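Local coordinates for protein pseudoperoxidase (Leishmania major, PDB 5VIA) that binds heme b in a peroxidase-family fold and is a pseudoperoxidase, whose family is generally associated with peroxidase activity, at residues 13-19 / 80-84. Sequence-based numbering, arbitrary orientation.
Sequences KYAREDV and YPASS
Tyr80 turns the edge of its ring onto a face of Tyr14, with the ring centroids 5.0 Å apart and the planes at 72°, an edge-to-face pair. The leading atom is CD1 of Tyr80, which sits over the rim of the Tyr14 ring, 3.6 Å from Tyr14 CG. Behind it, Tyr80 CB makes a CH-pi contact with the same face, 4.1 Å from the centroid of the Tyr14 ring. On the opposite face of Tyr14 lies CG of Lys13; with this CG trans to the backbone N (chi1 -176°), the lysine chain passes along that face before bending, and brings CD to within 3.7 Å of the methyl CB of Ala82. The phenol end of Tyr14 reaches into the turn at Pro81, where its fit against the backbone is implausibly tight and its detail doubtful.

Tyr80 is itself packed on a face by Val19, whose methyl CG2, the branch anti to the carbonyl carbon, stands over the ring centre, 3.8 Å from the centroid and only 7° off the normal. At the far end of the ring, Tyr80 OH lies 2.9 Å from Asp18 O, and both atoms are hydrogen-bonded to the hydroxyl of Ser22, one turn further along the helix.

Leu91 of helix 85-99 also packs against Val19, while the side-chain OG of Ser84 caps that helix by a hydrogen bond with Asp87 N. The contact thus joins the N-terminal start of helix 16-29 to the loop between helices 67-79 and 85-99, at the surface of the mainly helical peroxidase fold and away from the heme.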
loop_
_atom_site.group_PDB
_atom_site.type_symbol
_atom_site.label_atom_id
_atom_site.label_comp_id
_atom_site.label_asym_id
_atom_site.label_seq_id
_atom_site.Cartn_x
_atom_site.Cartn_y
_atom_site.Cartn_z
ATOM N N LYS A 13 17.669 -18.329 8.603
ATOM C CA LYS A 13 17.319 -19.564 9.298
ATOM C C LYS A 13 16.197 -20.285 8.563
ATOM O O LYS A 13 16.134 -21.516 8.546
ATOM C CB LYS A 13 16.902 -19.273 10.742
ATOM C CG LYS A 13 16.605 -20.523 11.557
ATOM C CD LYS A 13 16.335 -20.195 13.016
ATOM C CE LYS A 13 16.773 -21.336 13.913
ATOM N NZ LYS A 13 16.194 -22.630 13.462
ATOM N N TYR A 14 15.326 -19.501 7.934
ATOM C CA TYR A 14 14.138 -20.031 7.277
ATOM C C TYR A 14 14.141 -19.792 5.774
ATOM O O TYR A 14 14.875 -18.941 5.266
ATOM C CB TYR A 14 12.887 -19.384 7.866
ATOM C CG TYR A 14 12.881 -19.361 9.368
ATOM C CD1 TYR A 14 12.771 -20.538 10.092
ATOM C CD2 TYR A 14 12.989 -18.166 10.065
ATOM C CE1 TYR A 14 12.769 -20.532 11.468
ATOM C CE2 TYR A 14 12.986 -18.147 11.438
ATOM C CZ TYR A 14 12.876 -19.335 12.139
ATOM O OH TYR A 14 12.870 -19.333 13.521
ATOM N N ALA A 15 13.301 -20.546 5.074
ATOM C CA ALA A 15 13.034 -20.296 3.664
ATOM C C ALA A 15 11.967 -19.217 3.549
ATOM O O ALA A 15 10.943 -19.280 4.234
ATOM C CB ALA A 15 12.572 -21.565 2.985
ATOM N N ARG A 16 12.205 -18.234 2.683
ATOM C CA ARG A 16 11.286 -17.114 2.516
ATOM C C ARG A 16 9.902 -17.542 2.017
ATOM O O ARG A 16 8.912 -16.856 2.281
ATOM C CB ARG A 16 11.895 -16.061 1.580
ATOM C CG ARG A 16 12.197 -16.581 0.181
ATOM C CD ARG A 16 13.000 -15.584 -0.648
ATOM N NE ARG A 16 13.472 -16.206 -1.889
ATOM C CZ ARG A 16 14.342 -15.649 -2.727
ATOM N NH1 ARG A 16 14.850 -14.451 -2.461
ATOM N NH2 ARG A 16 14.708 -16.296 -3.825
ATOM N N GLU A 17 9.833 -18.670 1.312
ATOM C CA GLU A 17 8.561 -19.160 0.781
ATOM C C GLU A 17 7.696 -19.783 1.869
ATOM O O GLU A 17 6.466 -19.809 1.751
ATOM C CB GLU A 17 8.778 -20.183 -0.337
ATOM C CG GLU A 17 10.012 -19.952 -1.177
ATOM C CD GLU A 17 11.244 -20.575 -0.558
ATOM O OE1 GLU A 17 11.131 -21.684 0.015
ATOM O OE2 GLU A 17 12.322 -19.949 -0.637
ATOM N N ASP A 18 8.337 -20.300 2.918
ATOM C CA ASP A 18 7.615 -20.859 4.060
ATOM C C ASP A 18 6.855 -19.756 4.789
ATOM O O ASP A 18 5.698 -19.941 5.170
ATOM C CB ASP A 18 8.574 -21.555 5.031
ATOM C CG ASP A 18 9.061 -22.894 4.514
ATOM O OD1 ASP A 18 8.477 -23.397 3.532
ATOM O OD2 ASP A 18 10.020 -23.449 5.099
ATOM N N VAL A 19 7.511 -18.611 4.977
ATOM C CA VAL A 19 6.882 -17.481 5.648
ATOM C C VAL A 19 5.722 -16.979 4.791
ATOM O O VAL A 19 4.612 -16.761 5.291
ATOM C CB VAL A 19 7.880 -16.330 5.913
ATOM C CG1 VAL A 19 7.215 -15.233 6.743
ATOM C CG2 VAL A 19 9.114 -16.860 6.628
ATOM N N TYR A 80 8.026 -18.041 13.237
ATOM C CA TYR A 80 9.399 -17.837 12.781
ATOM C C TYR A 80 10.205 -16.915 13.707
ATOM O O TYR A 80 10.557 -15.798 13.328
ATOM C CB TYR A 80 9.413 -17.310 11.337
ATOM C CG TYR A 80 8.704 -18.236 10.370
ATOM C CD1 TYR A 80 9.327 -19.386 9.904
ATOM C CD2 TYR A 80 7.408 -17.975 9.946
ATOM C CE1 TYR A 80 8.689 -20.244 9.037
ATOM C CE2 TYR A 80 6.759 -18.827 9.074
ATOM C CZ TYR A 80 7.408 -19.961 8.621
ATOM O OH TYR A 80 6.772 -20.819 7.753
ATOM N N PRO A 81 10.530 -17.394 14.921
ATOM C CA PRO A 81 11.414 -16.624 15.805
ATOM C C PRO A 81 12.786 -16.552 15.143
ATOM O O PRO A 81 12.955 -17.210 14.127
ATOM C CB PRO A 81 11.476 -17.489 17.063
ATOM C CG PRO A 81 11.276 -18.872 16.565
ATOM C CD PRO A 81 10.285 -18.751 15.442
ATOM N N ALA A 82 13.727 -15.774 15.664
ATOM C CA ALA A 82 15.048 -15.636 15.026
ATOM C C ALA A 82 15.035 -14.864 13.709
ATOM O O ALA A 82 16.092 -14.492 13.197
ATOM C CB ALA A 82 15.748 -16.997 14.842
ATOM N N SER A 83 13.852 -14.638 13.147
ATOM C CA SER A 83 13.722 -13.678 12.062
ATOM C C SER A 83 13.404 -12.323 12.665
ATOM O O SER A 83 12.784 -12.244 13.722
ATOM C CB SER A 83 12.604 -14.084 11.105
ATOM O OG SER A 83 12.351 -13.042 10.179
ATOM N N SER A 84 13.835 -11.251 12.011
ATOM C CA SER A 84 13.437 -9.925 12.451
ATOM C C SER A 84 11.975 -9.714 12.075
ATOM O O SER A 84 11.485 -10.277 11.086
ATOM C CB SER A 84 14.315 -8.844 11.824
ATOM O OG SER A 84 13.923 -8.568 10.487
#